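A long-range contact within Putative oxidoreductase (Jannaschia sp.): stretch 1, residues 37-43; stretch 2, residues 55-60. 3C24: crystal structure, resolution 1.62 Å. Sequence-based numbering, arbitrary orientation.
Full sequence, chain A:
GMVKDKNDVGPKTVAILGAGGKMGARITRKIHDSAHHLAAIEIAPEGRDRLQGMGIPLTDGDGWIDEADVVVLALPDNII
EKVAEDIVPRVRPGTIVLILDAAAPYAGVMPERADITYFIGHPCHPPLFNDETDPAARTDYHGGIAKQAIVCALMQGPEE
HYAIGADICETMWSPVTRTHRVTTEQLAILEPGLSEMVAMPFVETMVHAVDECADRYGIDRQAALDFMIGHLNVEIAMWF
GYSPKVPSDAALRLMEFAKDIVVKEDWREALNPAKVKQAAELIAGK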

# COMPACT_ATOMS: atom_id res chain seq x y z
N HIS A 37 -11.56 -25.75 -25.08
CA HIS A 37 -12.93 -25.74 -25.62
C HIS A 37 -13.87 -25.27 -24.55
O HIS A 37 -13.96 -25.83 -23.51
CB HIS A 37 -13.39 -27.10 -26.13
CG HIS A 37 -12.44 -27.70 -27.11
ND1 HIS A 37 -12.12 -27.07 -28.29
CD2 HIS A 37 -11.69 -28.83 -27.06
CE1 HIS A 37 -11.23 -27.80 -28.94
NE2 HIS A 37 -10.95 -28.87 -28.21
N LEU A 38 -14.60 -24.21 -24.86
CA LEU A 38 -15.50 -23.60 -23.90
C LEU A 38 -16.93 -24.06 -23.94
O LEU A 38 -17.51 -24.23 -25.00
CB LEU A 38 -15.53 -22.07 -24.13
CG LEU A 38 -16.53 -21.24 -23.31
CD1 LEU A 38 -16.22 -21.19 -21.83
CD2 LEU A 38 -16.62 -19.80 -23.87
N ALA A 39 -17.49 -24.22 -22.76
CA ALA A 39 -18.95 -24.38 -22.58
C ALA A 39 -19.39 -23.32 -21.58
O ALA A 39 -19.19 -23.49 -20.38
CB ALA A 39 -19.36 -25.77 -22.10
N ALA A 40 -19.99 -22.24 -22.10
CA ALA A 40 -20.42 -21.10 -21.28
C ALA A 40 -21.80 -21.34 -20.77
O ALA A 40 -22.77 -21.27 -21.55
CB ALA A 40 -20.36 -19.78 -22.04
N ILE A 41 -21.88 -21.58 -19.47
CA ILE A 41 -23.17 -21.88 -18.80
C ILE A 41 -23.68 -20.65 -18.07
O ILE A 41 -23.10 -20.15 -17.10
CB ILE A 41 -23.05 -23.09 -17.80
CG1 ILE A 41 -22.17 -24.21 -18.42
CG2 ILE A 41 -24.49 -23.56 -17.31
CD1 ILE A 41 -22.67 -24.76 -19.73
N GLU A 42 -24.83 -20.17 -18.53
CA GLU A 42 -25.41 -18.94 -18.00
C GLU A 42 -26.89 -18.91 -18.22
O GLU A 42 -27.32 -18.97 -19.35
CB GLU A 42 -24.83 -17.72 -18.70
CG GLU A 42 -25.37 -16.39 -18.19
CD GLU A 42 -25.16 -16.24 -16.72
OE1 GLU A 42 -23.99 -16.08 -16.28
OE2 GLU A 42 -26.16 -16.29 -15.95
N ILE A 43 -27.62 -18.82 -17.13
CA ILE A 43 -29.08 -18.84 -17.20
C ILE A 43 -29.66 -17.45 -17.07
O ILE A 43 -30.79 -17.24 -17.50
CB ILE A 43 -29.76 -19.78 -16.13
CG1 ILE A 43 -29.46 -19.31 -14.70
CG2 ILE A 43 -29.34 -21.23 -16.32
N GLY A 55 -19.53 -12.06 -28.55
CA GLY A 55 -19.46 -13.09 -29.59
C GLY A 55 -19.20 -14.49 -29.05
O GLY A 55 -18.68 -15.38 -29.74
N ILE A 56 -19.56 -14.69 -27.80
CA ILE A 56 -19.38 -16.00 -27.16
C ILE A 56 -20.67 -16.83 -27.20
O ILE A 56 -21.73 -16.37 -26.74
CB ILE A 56 -18.87 -15.85 -25.71
CG1 ILE A 56 -17.52 -15.11 -25.69
CG2 ILE A 56 -18.75 -17.22 -25.09
CD1 ILE A 56 -17.07 -14.59 -24.32
N PRO A 57 -20.59 -18.06 -27.71
CA PRO A 57 -21.82 -18.84 -27.80
C PRO A 57 -22.34 -19.28 -26.46
O PRO A 57 -21.56 -19.51 -25.54
CB PRO A 57 -21.43 -20.07 -28.63
CG PRO A 57 -20.02 -20.01 -28.85
CD PRO A 57 -19.45 -18.72 -28.37
N LEU A 58 -23.66 -19.36 -26.35
CA LEU A 58 -24.32 -19.85 -25.13
C LEU A 58 -24.49 -21.35 -25.21
O LEU A 58 -24.80 -21.89 -26.25
CB LEU A 58 -25.67 -19.21 -24.89
CG LEU A 58 -25.51 -18.06 -23.89
CD1 LEU A 58 -24.92 -18.64 -22.58
CD2 LEU A 58 -24.67 -16.96 -24.50
N THR A 59 -24.21 -22.03 -24.10
CA THR A 59 -24.33 -23.49 -24.08
C THR A 59 -25.52 -23.92 -23.28
O THR A 59 -25.47 -23.96 -22.06
CB THR A 59 -23.06 -24.20 -23.59
OG1 THR A 59 -22.07 -24.26 -24.64
CG2 THR A 59 -23.42 -25.66 -23.21
N ASP A 60 -26.60 -24.29 -23.99
CA ASP A 60 -27.87 -24.71 -23.37
C ASP A 60 -28.12 -26.18 -23.22
O ASP A 60 -27.49 -27.02 -23.84
CB ASP A 60 -29.04 -24.16 -24.13
CG ASP A 60 -28.95 -22.67 -24.25
OD1 ASP A 60 -28.13 -22.09 -23.47
OD2 ASP A 60 -29.65 -22.11 -25.12
O HOH W 1 -20.59 -21.95 -24.83
O HOH W 2 -26.26 -21.98 -20.38

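A single direct hydrogen bond anchors this contact: T59 N donates to A40 O at 3.0 Å, with an N-H...O angle of 154°. It joins the strand 37-41 to a segment with no regular secondary structure, and the two run 74° apart. Two waters extend the polar link along both backbones. Water 1 accepts from A40 N at 2.8 Å, donates to P57 O at 2.7 Å, and sits 2.8 Å from T59 OG1 in a hydrogen bond of undecided direction. Water 2 accepts from E42 N at 3.0 Å and lies 2.7 Å from T59 O, bridging the two backbones. The amides of A40 and E42 therefore reach the other stretch through one water each, whereas the carbonyl of A40 is met directly.

Around this polar line, small side chains lie where the backbones come closest. A40 and T59 are the nearest pair, their CA atoms 5.4 Å apart. The methyl of A40 points sideways and packs against the other stretch, with A40 CB 3.7 Å from P57 O and 4.3 Å from I56 CG2. A39 is equally slim: A39 CA lies 3.7 Å from T59 OG1.

T59 has the largest area covered by the other stretch, and its m rotamer (chi1 -79°) puts both branches to use. T59 OG1 reaches water 1, while T59 CG2 lies 3.7 Å from I41 CD1. A beta-branched residue with one polar and one apolar arm suits a position between a bound water and a hydrophobic side chain. I41 starts sideways, but its m,m conformation carries CD1 back to that methyl.

The apolar end of the contact is made by L38 and I56, both pointing toward the opposite stretch. L38 adopts the common t,p rotamer and places L38 CD2 3.6 Å from I56 CG2. I56, buried with chi1 m and chi2 t, offers that same gamma methyl to A40, so one branch serves two partners while CD1 extends away from them.

L58 is the unusual conformer. Its chi1 of -97° falls between wells; the CA-to-CB bond points sideways, but the end of the side chain comes nearer, setting L58 CD1 3.5 Å from A40 O and 4.0 Å from E42 CB. E42 contributes its aliphatic base; with chi1 t and chi2 p its end leads away, and the carboxylate is satisfied by hydrogen bonds beyond this contact. The rule is compact: small residues at the close approach, threonine at the water, branched aliphatics around them, burying 323 Å² in all.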